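Local coordinates for zinc-binding protein TroA (Treponema pallidum, PDB 1K0F) that binds zinc with high affinity and specificity and delivers it to the membrane permease of an ABC transporter for import into the cytoplasm, at residues L54-G59 with V80-T85; L60-K65 with F99-W104; E201-I206 with D230-R235; P212-E217 with H237-G242; N18-D23 with R130-R135. One frame throughout, in Å; residues are numbered along the deposited sequence.

Contacts 1 and 2 are buried and touch each other: 54-59 runs straight on into 60-65, which packs on 99-104, the segment that holds the zinc ligand His102, and Asn58 of the first contact is bonded to Pro101 of the second. Contact 1 combines parallel backbone bonds with a polar end, whereas contact 2 is held by apolar side chains alone. Contacts 3 and 4 lie on the opposite side of the chain's centre from contact 1 and are only partly buried. They belong to one beta-alpha-beta unit: contact 3 packs its helix 225-233 on helix 196-208, and contact 4 pairs the two strands that this helix connects. Contact 5, also partly buried, joins two helices far from the metal site and is the one built on a salt bridge.

Contact 1 of 5, residues L54-G59 with V80-T85; sequences LILYNG and VAVSET
Tyr57 CG is turned between its own backbone N and carbonyl carbon (chi1 68°), and the ring lies against Ala81, whose CB stands over one face, 3.6 Å from the ring centroid and displaced toward the rim, in a CH-pi contact. Leu56, with CG anti to its carbonyl carbon, lies on the other face of the sheet. There its CD2 meets Val80 CB and comes within 3.7 Å of Val82 CG1, the Leu56 and Val82 side chains crossing at about a right angle. Between these layers the backbones pair in parallel: Val80 N donates to Ile55 O at 2.9 Å, and Tyr57 N to Val80 O at 3.0 Å, both nearly straight. Past the strands the pairing turns to loop chemistry. Ser83 N reaches Asn58 O at 2.8 Å, while Ser83 OG donates to Asn58 OD1 at 2.7 Å from above the plane of the amide. The same amide gives its ND2 to Pro101 O, so both ends of the Asn58 side chain are tied down. Gly59 CA lies 3.4 Å from Ala81 CB; its positive phi, and the nearness of Ala81 CB and Glu84 CG, suit a residue without a CB. This is the parallel pairing of a beta-alpha-beta unit, strand 54-57, helix 67-73 and strand 78-81; the loop after its first strand places the side chain of Asn58 about 7 Å from that of the zinc ligand His102.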
# COMPACT_ATOMS: atom_id res chain seq x y z
N LEU A 54 13.14 -8.75 15.03
CA LEU A 54 11.94 -9.06 14.26
C LEU A 54 11.93 -8.28 12.96
O LEU A 54 11.93 -7.06 12.97
CB LEU A 54 10.70 -8.70 15.08
CG LEU A 54 9.38 -8.68 14.32
CD1 LEU A 54 9.05 -10.09 13.87
CD2 LEU A 54 8.27 -8.12 15.19
N ILE A 55 11.92 -8.99 11.85
CA ILE A 55 11.87 -8.34 10.55
C ILE A 55 10.49 -8.57 9.95
O ILE A 55 10.01 -9.71 9.90
CB ILE A 55 12.93 -8.88 9.57
CG1 ILE A 55 14.32 -8.36 9.97
CG2 ILE A 55 12.61 -8.42 8.16
CD1 ILE A 55 15.44 -8.99 9.17
N LEU A 56 9.86 -7.49 9.52
CA LEU A 56 8.52 -7.54 8.95
C LEU A 56 8.45 -6.98 7.54
O LEU A 56 8.94 -5.89 7.26
CB LEU A 56 7.54 -6.78 9.85
CG LEU A 56 7.17 -7.45 11.18
CD1 LEU A 56 6.16 -6.58 11.93
CD2 LEU A 56 6.60 -8.83 10.93
N TYR A 57 7.81 -7.74 6.67
CA TYR A 57 7.64 -7.33 5.29
C TYR A 57 6.36 -7.94 4.73
O TYR A 57 5.82 -8.91 5.26
CB TYR A 57 8.86 -7.73 4.46
CG TYR A 57 9.08 -9.21 4.25
CD1 TYR A 57 9.46 -10.04 5.31
CD2 TYR A 57 8.99 -9.77 2.97
CE1 TYR A 57 9.74 -11.38 5.10
CE2 TYR A 57 9.27 -11.12 2.75
CZ TYR A 57 9.65 -11.91 3.81
OH TYR A 57 9.90 -13.25 3.59
N ASN A 58 5.87 -7.34 3.65
CA ASN A 58 4.65 -7.77 2.99
C ASN A 58 4.58 -9.25 2.64
O ASN A 58 3.86 -10.04 3.26
CB ASN A 58 4.48 -6.97 1.70
CG ASN A 58 3.04 -6.66 1.39
OD1 ASN A 58 2.25 -6.37 2.29
ND2 ASN A 58 2.69 -6.72 0.11
N GLY A 59 5.37 -9.60 1.63
CA GLY A 59 5.38 -10.94 1.09
C GLY A 59 4.68 -10.68 -0.23
O GLY A 59 4.83 -9.59 -0.79
N VAL A 80 9.20 -12.34 8.90
CA VAL A 80 7.83 -12.63 8.51
C VAL A 80 7.24 -11.74 7.42
O VAL A 80 7.28 -10.52 7.51
CB VAL A 80 6.91 -12.57 9.76
CG1 VAL A 80 5.45 -12.47 9.34
CG2 VAL A 80 7.14 -13.80 10.63
N ALA A 81 6.72 -12.38 6.38
CA ALA A 81 6.07 -11.69 5.28
C ALA A 81 4.62 -11.76 5.73
O ALA A 81 3.90 -12.71 5.43
CB ALA A 81 6.25 -12.45 3.98
N VAL A 82 4.22 -10.75 6.49
CA VAL A 82 2.88 -10.66 7.07
C VAL A 82 1.71 -11.00 6.17
O VAL A 82 0.83 -11.77 6.56
CB VAL A 82 2.63 -9.25 7.64
CG1 VAL A 82 3.66 -8.95 8.72
CG2 VAL A 82 2.68 -8.22 6.53
N SER A 83 1.68 -10.43 4.98
CA SER A 83 0.56 -10.66 4.07
C SER A 83 0.45 -12.04 3.42
O SER A 83 -0.63 -12.45 2.99
CB SER A 83 0.55 -9.56 3.03
OG SER A 83 0.89 -8.33 3.65
N GLU A 84 1.55 -12.78 3.34
CA GLU A 84 1.48 -14.09 2.74
C GLU A 84 0.69 -15.01 3.66
O GLU A 84 0.71 -16.23 3.50
CB GLU A 84 2.88 -14.66 2.52
CG GLU A 84 3.79 -13.71 1.80
CD GLU A 84 4.24 -14.24 0.46
OE1 GLU A 84 3.39 -14.40 -0.45
OE2 GLU A 84 5.45 -14.51 0.31
N THR A 85 0.02 -14.43 4.65
CA THR A 85 -0.80 -15.23 5.55
C THR A 85 -2.23 -15.10 5.06
O THR A 85 -3.17 -15.49 5.73
CB THR A 85 -0.71 -14.75 7.02
OG1 THR A 85 -1.30 -13.44 7.14
CG2 THR A 85 0.73 -14.70 7.47

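Contact 2 of 5, residues L60-K65 with F99-W104; sequences LHLETK and FDPHVW
Leu62 runs between Pro101 and the aromatic rings of His102 and Trp104, and each of its carbons has a partner. CB rests 3.6 Å from Pro101 CB. CG, anti to the backbone N (chi1 175°), comes near Trp104 CH2, and both methyls meet the CZ3-CH2 side of the indole. CD1 is nearest CH2 of Trp104, in the plane of the ring at its edge, while CD2 lies 3.5 Å from Trp104 CZ3; the two side chains reach toward each other tip to tip. CD1 is also placed over one face of the His102 imidazole, 4.1 Å from NE2. Leu60 extends this apolar seam: its CB packs 3.5 Å from Pro101 CB, and its CD1 meets Val103 CG1 tip to tip. No hydrogen bond crosses between the segments, so the two loops are held together by van der Waals packing. Polar fixing comes from within 99-104 and from outside. His102 ND1 donates to Asp100 OD1 at 2.9 Å and 170°, the carboxylate oxygen lying in the imidazole plane, which sets the rotation of the ring; Trp104 NE1 is bonded to Ser247 O. With Asp100 at ND1 as a second-shell partner, His102 stands beside His37, His168 and Asp248, the residues that bind zinc in TroA. The contact thus forms part of the wall of the metal site, here in its zinc-free state.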
# COMPACT_ATOMS: atom_id res chain seq x y z
N LEU A 60 3.90 -11.63 -0.72
CA LEU A 60 3.20 -11.44 -1.98
C LEU A 60 4.10 -10.76 -3.01
O LEU A 60 3.65 -9.98 -3.85
CB LEU A 60 1.94 -10.61 -1.75
CG LEU A 60 0.96 -11.18 -0.73
CD1 LEU A 60 -0.39 -10.51 -0.90
CD2 LEU A 60 0.82 -12.70 -0.92
N HIS A 61 5.39 -11.05 -2.93
CA HIS A 61 6.36 -10.50 -3.86
C HIS A 61 6.25 -8.99 -4.03
O HIS A 61 6.43 -8.46 -5.13
CB HIS A 61 6.21 -11.17 -5.22
CG HIS A 61 7.28 -10.79 -6.20
ND1 HIS A 61 8.62 -10.98 -5.94
CD2 HIS A 61 7.21 -10.23 -7.43
CE1 HIS A 61 9.33 -10.56 -6.97
NE2 HIS A 61 8.50 -10.10 -7.89
N LEU A 62 5.96 -8.28 -2.95
CA LEU A 62 5.85 -6.83 -3.05
C LEU A 62 7.24 -6.23 -3.17
O LEU A 62 7.57 -5.60 -4.17
CB LEU A 62 5.15 -6.25 -1.83
CG LEU A 62 5.13 -4.73 -1.85
CD1 LEU A 62 4.04 -4.28 -2.79
CD2 LEU A 62 4.91 -4.19 -0.46
N GLU A 63 8.04 -6.44 -2.13
CA GLU A 63 9.40 -5.93 -2.05
C GLU A 63 10.36 -6.72 -2.93
O GLU A 63 11.46 -7.06 -2.51
CB GLU A 63 9.85 -5.98 -0.59
CG GLU A 63 8.99 -5.13 0.34
CD GLU A 63 7.94 -5.92 1.11
OE1 GLU A 63 7.53 -7.01 0.65
OE2 GLU A 63 7.52 -5.45 2.18
N THR A 64 9.92 -6.98 -4.16
CA THR A 64 10.69 -7.73 -5.15
C THR A 64 12.20 -7.80 -4.97
O THR A 64 12.79 -8.89 -5.00
CB THR A 64 10.42 -7.16 -6.56
OG1 THR A 64 10.85 -5.79 -6.61
CG2 THR A 64 8.94 -7.24 -6.89
N LYS A 65 12.84 -6.65 -4.77
CA LYS A 65 14.29 -6.59 -4.63
C LYS A 65 14.88 -6.79 -3.23
O LYS A 65 15.89 -6.17 -2.89
CB LYS A 65 14.79 -5.25 -5.19
CG LYS A 65 14.94 -5.24 -6.71
CD LYS A 65 14.17 -4.09 -7.34
CE LYS A 65 14.30 -4.12 -8.84
NZ LYS A 65 14.41 -5.52 -9.34
N PHE A 99 0.80 -12.37 -8.10
CA PHE A 99 -0.12 -12.27 -6.97
C PHE A 99 -0.11 -10.82 -6.48
O PHE A 99 0.81 -10.40 -5.79
CB PHE A 99 0.34 -13.20 -5.84
CG PHE A 99 -0.45 -14.48 -5.73
CD1 PHE A 99 -1.78 -14.53 -6.12
CD2 PHE A 99 0.16 -15.64 -5.25
CE1 PHE A 99 -2.51 -15.72 -6.02
CE2 PHE A 99 -0.56 -16.84 -5.15
CZ PHE A 99 -1.90 -16.87 -5.54
N ASP A 100 -1.14 -10.07 -6.86
CA ASP A 100 -1.27 -8.67 -6.46
C ASP A 100 -0.92 -8.53 -4.99
O ASP A 100 -1.64 -9.01 -4.12
CB ASP A 100 -2.70 -8.19 -6.72
CG ASP A 100 -2.85 -6.68 -6.67
OD1 ASP A 100 -1.82 -5.98 -6.62
OD2 ASP A 100 -4.00 -6.18 -6.69
N PRO A 101 0.21 -7.87 -4.69
CA PRO A 101 0.68 -7.67 -3.32
C PRO A 101 0.10 -6.48 -2.57
O PRO A 101 0.39 -6.30 -1.39
CB PRO A 101 2.19 -7.56 -3.48
CG PRO A 101 2.39 -7.07 -4.89
CD PRO A 101 1.13 -7.29 -5.68
N HIS A 102 -0.72 -5.68 -3.24
CA HIS A 102 -1.29 -4.49 -2.62
C HIS A 102 -2.55 -4.75 -1.83
O HIS A 102 -3.56 -4.07 -2.00
CB HIS A 102 -1.55 -3.45 -3.70
CG HIS A 102 -0.36 -3.19 -4.56
ND1 HIS A 102 -0.05 -3.96 -5.66
CD2 HIS A 102 0.62 -2.26 -4.47
CE1 HIS A 102 1.07 -3.51 -6.21
NE2 HIS A 102 1.50 -2.48 -5.50
N VAL A 103 -2.47 -5.74 -0.95
CA VAL A 103 -3.60 -6.15 -0.12
C VAL A 103 -3.98 -5.16 0.98
O VAL A 103 -5.06 -5.23 1.54
CB VAL A 103 -3.30 -7.52 0.52
CG1 VAL A 103 -3.15 -8.58 -0.57
CG2 VAL A 103 -2.04 -7.42 1.35
N TRP A 104 -3.08 -4.23 1.28
CA TRP A 104 -3.37 -3.25 2.31
C TRP A 104 -4.41 -2.27 1.81
O TRP A 104 -4.67 -1.25 2.45
CB TRP A 104 -2.11 -2.49 2.68
CG TRP A 104 -1.48 -1.88 1.49
CD1 TRP A 104 -1.87 -0.73 0.86
CD2 TRP A 104 -0.38 -2.39 0.76
NE1 TRP A 104 -1.07 -0.50 -0.23
CE2 TRP A 104 -0.14 -1.51 -0.32
CE3 TRP A 104 0.44 -3.52 0.90
CZ2 TRP A 104 0.88 -1.71 -1.24
CZ3 TRP A 104 1.45 -3.73 -0.02
CH2 TRP A 104 1.66 -2.83 -1.08

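Contact 3 of 5, residues E201-I206 with D230-R235; sequences ELAAFI and DAVQAR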
# COMPACT_ATOMS: atom_id res chain seq x y z
N GLU A 201 -3.53 4.58 -25.30
CA GLU A 201 -4.82 3.97 -25.03
C GLU A 201 -5.45 4.56 -23.78
O GLU A 201 -6.58 5.04 -23.82
CB GLU A 201 -4.66 2.46 -24.88
CG GLU A 201 -3.82 1.83 -26.00
CD GLU A 201 -4.03 0.33 -26.14
OE1 GLU A 201 -4.73 -0.08 -27.10
OE2 GLU A 201 -3.49 -0.43 -25.31
N LEU A 202 -4.71 4.53 -22.68
CA LEU A 202 -5.22 5.07 -21.43
C LEU A 202 -5.64 6.52 -21.59
O LEU A 202 -6.65 6.95 -21.03
CB LEU A 202 -4.15 4.96 -20.35
CG LEU A 202 -4.68 5.21 -18.94
CD1 LEU A 202 -5.95 4.40 -18.73
CD2 LEU A 202 -3.63 4.84 -17.92
N ALA A 203 -4.87 7.28 -22.35
CA ALA A 203 -5.18 8.68 -22.57
C ALA A 203 -6.57 8.80 -23.19
O ALA A 203 -7.44 9.47 -22.66
CB ALA A 203 -4.14 9.31 -23.49
N ALA A 204 -6.77 8.14 -24.33
CA ALA A 204 -8.06 8.18 -24.99
C ALA A 204 -9.14 7.59 -24.07
O ALA A 204 -10.23 8.13 -23.98
CB ALA A 204 -8.02 7.40 -26.30
N PHE A 205 -8.81 6.50 -23.40
CA PHE A 205 -9.75 5.85 -22.50
C PHE A 205 -10.34 6.86 -21.54
O PHE A 205 -11.55 6.92 -21.34
CB PHE A 205 -9.05 4.76 -21.70
CG PHE A 205 -9.79 4.39 -20.47
CD1 PHE A 205 -11.02 3.73 -20.55
CD2 PHE A 205 -9.27 4.70 -19.22
CE1 PHE A 205 -11.72 3.38 -19.40
CE2 PHE A 205 -9.96 4.36 -18.05
CZ PHE A 205 -11.20 3.69 -18.14
N ILE A 206 -9.46 7.67 -20.97
CA ILE A 206 -9.84 8.70 -20.02
C ILE A 206 -10.60 9.83 -20.74
O ILE A 206 -11.47 10.48 -20.15
CB ILE A 206 -8.58 9.28 -19.31
CG1 ILE A 206 -7.88 8.18 -18.52
CG2 ILE A 206 -8.97 10.41 -18.37
CD1 ILE A 206 -6.41 8.45 -18.31
N ASP A 230 -1.54 15.26 -20.21
CA ASP A 230 -1.38 16.03 -21.44
C ASP A 230 -1.84 15.24 -22.65
O ASP A 230 -2.38 15.80 -23.60
CB ASP A 230 0.08 16.40 -21.63
CG ASP A 230 0.61 17.18 -20.49
OD1 ASP A 230 -0.22 17.72 -19.72
OD2 ASP A 230 1.85 17.25 -20.36
N ALA A 231 -1.58 13.94 -22.63
CA ALA A 231 -2.00 13.07 -23.72
C ALA A 231 -3.52 13.11 -23.75
O ALA A 231 -4.13 13.14 -24.82
CB ALA A 231 -1.51 11.66 -23.48
N VAL A 232 -4.13 13.15 -22.57
CA VAL A 232 -5.58 13.22 -22.50
C VAL A 232 -5.98 14.56 -23.08
O VAL A 232 -6.90 14.65 -23.89
CB VAL A 232 -6.07 13.14 -21.05
CG1 VAL A 232 -7.59 13.12 -21.02
CG2 VAL A 232 -5.52 11.89 -20.39
N GLN A 233 -5.28 15.61 -22.66
CA GLN A 233 -5.54 16.96 -23.14
C GLN A 233 -5.50 17.01 -24.66
O GLN A 233 -6.37 17.60 -25.31
CB GLN A 233 -4.49 17.92 -22.58
CG GLN A 233 -5.07 19.15 -21.89
CD GLN A 233 -4.91 19.09 -20.39
OE1 GLN A 233 -4.66 20.10 -19.74
NE2 GLN A 233 -5.05 17.89 -19.82
N ALA A 234 -4.47 16.38 -25.23
CA ALA A 234 -4.29 16.34 -26.67
C ALA A 234 -5.37 15.45 -27.28
O ALA A 234 -5.38 15.22 -28.49
CB ALA A 234 -2.91 15.79 -26.99
N ARG A 235 -6.27 14.96 -26.44
CA ARG A 235 -7.37 14.11 -26.90
C ARG A 235 -8.74 14.78 -26.71
O ARG A 235 -9.78 14.14 -26.91
CB ARG A 235 -7.34 12.78 -26.17
CG ARG A 235 -6.06 11.99 -26.38
CD ARG A 235 -6.29 10.78 -27.28
NE ARG A 235 -5.30 9.73 -27.05
CZ ARG A 235 -4.97 8.80 -27.94
NH1 ARG A 235 -5.55 8.79 -29.14
NH2 ARG A 235 -4.06 7.88 -27.64
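Ala203 and Ala231 face each other with their methyl groups, CB to CB 3.5 Å, and the small side chains allow the backbones to approach to 4.6 Å between the CA atoms of Ala203 and Val232. Beside them Ile206 and Val232 cross at about a right angle, Ile206 CG2 lying 4.0 Å from Val232 CG1, while Val232 CG2 reaches back to the backbone O of Ala203. These are neighbouring helices of the C-terminal domain: helix 225-233 is the crossover between the parallel strands 213-217 and 240-245, and helix 196-208 also packs on strand 163-166 through Leu202, Phe205 and Ile206. Arg235, just after helix 225-233, has a chain bent at chi2 (-107°), and its guanidinium lies against helix 196-208. Ala204 CB sits 3.6 Å above one face of that group, toward its rim, and Ala203 CB lies in its plane at the edge, near NE. NH2 makes a weak hydrogen bond to Gln200 O.

Contact 4 of 5, residues P212-E217 with H237-G242; sequences PAIFIE and HVVQIG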
# COMPACT_ATOMS: atom_id res chain seq x y z
N PRO A 212 -13.19 13.02 -14.71
CA PRO A 212 -12.97 14.33 -14.11
C PRO A 212 -11.55 14.42 -13.59
O PRO A 212 -10.93 15.47 -13.63
CB PRO A 212 -14.00 14.41 -12.98
CG PRO A 212 -14.38 12.99 -12.72
CD PRO A 212 -14.28 12.29 -14.04
N ALA A 213 -11.02 13.29 -13.13
CA ALA A 213 -9.66 13.31 -12.62
C ALA A 213 -8.93 11.97 -12.60
O ALA A 213 -9.53 10.92 -12.49
CB ALA A 213 -9.66 13.91 -11.20
N ILE A 214 -7.61 12.06 -12.73
CA ILE A 214 -6.72 10.92 -12.68
C ILE A 214 -5.84 11.27 -11.48
O ILE A 214 -5.84 12.43 -11.06
CB ILE A 214 -5.85 10.81 -13.98
CG1 ILE A 214 -5.24 12.16 -14.34
CG2 ILE A 214 -6.72 10.32 -15.13
CD1 ILE A 214 -4.09 12.07 -15.31
N PHE A 215 -5.11 10.32 -10.92
CA PHE A 215 -4.30 10.62 -9.74
C PHE A 215 -2.81 10.32 -9.80
O PHE A 215 -2.36 9.39 -10.46
CB PHE A 215 -4.88 9.92 -8.52
CG PHE A 215 -6.30 10.30 -8.24
CD1 PHE A 215 -7.32 9.94 -9.12
CD2 PHE A 215 -6.62 11.07 -7.14
CE1 PHE A 215 -8.63 10.34 -8.91
CE2 PHE A 215 -7.94 11.48 -6.90
CZ PHE A 215 -8.94 11.12 -7.79
N ILE A 216 -2.05 11.12 -9.07
CA ILE A 216 -0.61 10.93 -8.99
C ILE A 216 -0.41 9.98 -7.82
O ILE A 216 -1.38 9.53 -7.20
CB ILE A 216 0.15 12.26 -8.68
CG1 ILE A 216 -0.80 13.29 -8.09
CG2 ILE A 216 0.79 12.82 -9.95
CD1 ILE A 216 -0.12 14.50 -7.56
N GLU A 217 0.83 9.67 -7.51
CA GLU A 217 1.11 8.79 -6.41
C GLU A 217 2.40 9.19 -5.77
O GLU A 217 3.31 9.67 -6.43
CB GLU A 217 1.19 7.36 -6.89
CG GLU A 217 -0.16 6.75 -7.14
CD GLU A 217 -0.05 5.31 -7.55
OE1 GLU A 217 -1.02 4.77 -8.12
OE2 GLU A 217 1.02 4.72 -7.30
N HIS A 237 -9.78 16.35 -23.74
CA HIS A 237 -10.24 16.31 -22.36
C HIS A 237 -9.19 16.79 -21.37
O HIS A 237 -8.03 16.38 -21.43
CB HIS A 237 -10.66 14.88 -22.00
CG HIS A 237 -11.08 14.71 -20.58
ND1 HIS A 237 -11.99 15.54 -19.96
CD2 HIS A 237 -10.69 13.82 -19.63
CE1 HIS A 237 -12.15 15.17 -18.71
NE2 HIS A 237 -11.37 14.13 -18.48
N VAL A 238 -9.60 17.68 -20.47
CA VAL A 238 -8.70 18.19 -19.44
C VAL A 238 -8.96 17.46 -18.14
O VAL A 238 -9.87 17.79 -17.39
CB VAL A 238 -8.88 19.69 -19.18
CG1 VAL A 238 -7.66 20.22 -18.46
CG2 VAL A 238 -9.12 20.43 -20.47
N VAL A 239 -8.15 16.44 -17.89
CA VAL A 239 -8.30 15.68 -16.67
C VAL A 239 -7.46 16.33 -15.59
O VAL A 239 -6.34 16.79 -15.81
CB VAL A 239 -7.88 14.22 -16.87
CG1 VAL A 239 -6.40 14.13 -17.18
CG2 VAL A 239 -8.22 13.42 -15.62
N GLN A 240 -8.04 16.38 -14.40
CA GLN A 240 -7.39 16.96 -13.26
C GLN A 240 -6.62 15.87 -12.55
O GLN A 240 -7.07 14.74 -12.49
CB GLN A 240 -8.44 17.50 -12.30
CG GLN A 240 -8.68 18.99 -12.36
CD GLN A 240 -9.46 19.47 -11.16
OE1 GLN A 240 -10.50 18.91 -10.82
NE2 GLN A 240 -8.95 20.50 -10.49
N ILE A 241 -5.44 16.20 -12.05
CA ILE A 241 -4.69 15.23 -11.27
C ILE A 241 -5.50 15.40 -9.98
O ILE A 241 -5.20 16.27 -9.17
CB ILE A 241 -3.21 15.67 -11.09
CG1 ILE A 241 -2.33 14.95 -12.10
CG2 ILE A 241 -2.72 15.32 -9.71
CD1 ILE A 241 -2.62 15.29 -13.53
N GLY A 242 -6.56 14.61 -9.84
CA GLY A 242 -7.44 14.71 -8.69
C GLY A 242 -6.82 14.60 -7.31
O GLY A 242 -7.53 14.54 -6.31
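Ile214, Val239 and Ile241 make up the apolar centre. Ile214 carries CG1 between its backbone N and carbonyl carbon (chi1 47°), and this branch meets both methyls of Val239, CG2 at 3.5 Å, the two side chains crossing at about a right angle. Farther out Ile214 CD1 lies 4.0 Å from Ile241 CD1. Ile241 turns its other branch to Ile216, CG2 against CG1, again roughly at right angles. Helix 225-233 covers this face through Val225 and Arg229, and Ile206 of helix 196-208 also packs on Ile214 and Val239. Helix 225-233 is the connection of a beta-alpha-beta unit, in which strands 213-217 and 240-245 run parallel although the short segments measured here are splayed by 59°. On the other side of the sheet Phe215 turns its ring toward Gly242, whose CA stands over one face, 4.1 Å from the ring centroid, in a CH-pi contact; Gly242 CA also touches Ala213 CB at 3.4 Å. Between the two faces the backbones are joined by Ile214 N to Gln240 O at 2.7 Å and by Gly242 N to Ile214 O at 2.6 Å. Toward the polar edge Gln240 N donates to Pro212 O at 3.1 Å, tilted from the carbonyl plane. Beyond it the His237 ring has its edge toward Pro212 N, its NE2 bonded to Leu211 O.

Contact 5 of 5, residues N18-D23 with R130-R135; sequences NIAQGD and REFTQR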
# COMPACT_ATOMS: atom_id res chain seq x y z
N ASN A 18 1.08 0.89 16.57
CA ASN A 18 -0.18 0.79 17.29
C ASN A 18 -0.20 -0.37 18.27
O ASN A 18 -0.71 -0.23 19.37
CB ASN A 18 -1.32 0.64 16.29
CG ASN A 18 -1.57 1.91 15.51
OD1 ASN A 18 -2.09 2.88 16.04
ND2 ASN A 18 -1.19 1.91 14.24
N ILE A 19 0.37 -1.50 17.85
CA ILE A 19 0.42 -2.72 18.67
C ILE A 19 1.56 -2.73 19.70
O ILE A 19 1.31 -2.79 20.90
CB ILE A 19 0.57 -4.00 17.81
CG1 ILE A 19 -0.60 -4.09 16.82
CG2 ILE A 19 0.59 -5.23 18.70
CD1 ILE A 19 -0.31 -4.92 15.61
N ALA A 20 2.80 -2.71 19.23
CA ALA A 20 3.96 -2.72 20.13
C ALA A 20 4.13 -1.40 20.87
O ALA A 20 4.59 -1.38 22.02
CB ALA A 20 5.23 -3.04 19.35
N GLN A 21 3.77 -0.30 20.21
CA GLN A 21 3.91 1.01 20.80
C GLN A 21 5.37 1.20 21.19
O GLN A 21 6.27 0.99 20.37
CB GLN A 21 3.03 1.12 22.04
CG GLN A 21 1.67 0.53 21.83
CD GLN A 21 0.60 1.58 21.83
OE1 GLN A 21 -0.16 1.71 20.88
NE2 GLN A 21 0.55 2.34 22.91
N GLY A 22 5.60 1.59 22.44
CA GLY A 22 6.96 1.83 22.89
C GLY A 22 7.60 0.62 23.50
O GLY A 22 8.61 0.73 24.19
N ASP A 23 7.02 -0.54 23.25
CA ASP A 23 7.56 -1.77 23.79
C ASP A 23 8.62 -2.30 22.86
O ASP A 23 9.17 -3.37 23.08
CB ASP A 23 6.47 -2.81 23.95
CG ASP A 23 5.43 -2.39 24.93
OD1 ASP A 23 5.81 -1.91 26.02
OD2 ASP A 23 4.24 -2.53 24.60
N ARG A 130 -0.60 -9.59 26.50
CA ARG A 130 -1.81 -8.91 26.95
C ARG A 130 -1.96 -7.51 26.37
O ARG A 130 -3.00 -7.16 25.80
CB ARG A 130 -1.82 -8.83 28.48
CG ARG A 130 -3.21 -8.65 29.06
CD ARG A 130 -3.15 -7.87 30.35
NE ARG A 130 -2.29 -8.51 31.33
CZ ARG A 130 -2.42 -9.77 31.72
NH1 ARG A 130 -3.38 -10.53 31.19
NH2 ARG A 130 -1.60 -10.28 32.63
N GLU A 131 -0.93 -6.69 26.51
CA GLU A 131 -0.97 -5.33 26.00
C GLU A 131 -0.87 -5.30 24.48
O GLU A 131 -1.37 -4.37 23.85
CB GLU A 131 0.16 -4.49 26.62
CG GLU A 131 1.46 -5.24 26.82
CD GLU A 131 1.55 -5.89 28.18
OE1 GLU A 131 1.11 -7.05 28.31
OE2 GLU A 131 2.08 -5.24 29.11
N PHE A 132 -0.21 -6.30 23.89
CA PHE A 132 -0.08 -6.35 22.44
C PHE A 132 -1.36 -6.90 21.85
O PHE A 132 -1.60 -6.76 20.66
CB PHE A 132 1.08 -7.24 22.04
CG PHE A 132 2.42 -6.57 22.14
CD1 PHE A 132 2.52 -5.25 22.55
CD2 PHE A 132 3.58 -7.27 21.83
CE1 PHE A 132 3.76 -4.63 22.65
CE2 PHE A 132 4.82 -6.67 21.93
CZ PHE A 132 4.91 -5.34 22.34
N THR A 133 -2.16 -7.54 22.69
CA THR A 133 -3.41 -8.12 22.25
C THR A 133 -4.51 -7.09 22.27
O THR A 133 -5.16 -6.83 21.26
CB THR A 133 -3.83 -9.29 23.14
OG1 THR A 133 -3.07 -10.45 22.80
CG2 THR A 133 -5.31 -9.61 22.94
N GLN A 134 -4.73 -6.51 23.44
CA GLN A 134 -5.78 -5.52 23.54
C GLN A 134 -5.55 -4.37 22.56
O GLN A 134 -6.44 -4.00 21.79
CB GLN A 134 -5.86 -5.01 24.97
CG GLN A 134 -6.67 -3.77 25.09
CD GLN A 134 -5.83 -2.62 25.58
OE1 GLN A 134 -5.58 -1.67 24.86
NE2 GLN A 134 -5.37 -2.72 26.83
N ARG A 135 -4.34 -3.81 22.55
CA ARG A 135 -4.02 -2.73 21.63
C ARG A 135 -4.39 -3.22 20.24
O ARG A 135 -5.08 -2.55 19.49
CB ARG A 135 -2.52 -2.42 21.65
CG ARG A 135 -2.02 -1.69 22.87
CD ARG A 135 -0.54 -1.39 22.70
NE ARG A 135 0.13 -0.97 23.92
CZ ARG A 135 1.33 -1.40 24.30
NH1 ARG A 135 1.98 -2.26 23.53
NH2 ARG A 135 1.89 -0.96 25.42
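Ile19 and Phe132 bring their backbones to 5.3 Å between CA atoms, and two residues on Gln21 leaves the helical conformation with a phi of 57°. The contact is a helix-to-helix packing: the C-terminal part of helix 10-20 and the turn after it lie against 129-156, the long helix that in this family links the two domains. Ile19 and Phe132 cross at about a right angle, CG2 of Ile19 3.9 Å from Phe132 CB, and Ala20 CB touches Phe132 CZ at 3.8 Å. Arg135, extended from CG to NE, reaches to the turn after helix 10-20. Its NH1 donates to Ile19 O at 2.8 Å in the carbonyl plane, and NH1 and NH2 together grip a single carboxylate oxygen, Asp23 OD2, in an end-on salt bridge, the NH2 arm measuring 2.9 Å. Carboxylate and guanidinium are nearly coplanar. The guanidinium is sandwiched as well: Gln21 CB lies 3.7 Å above its centre and Glu131 CB 4.0 Å beyond the opposite face.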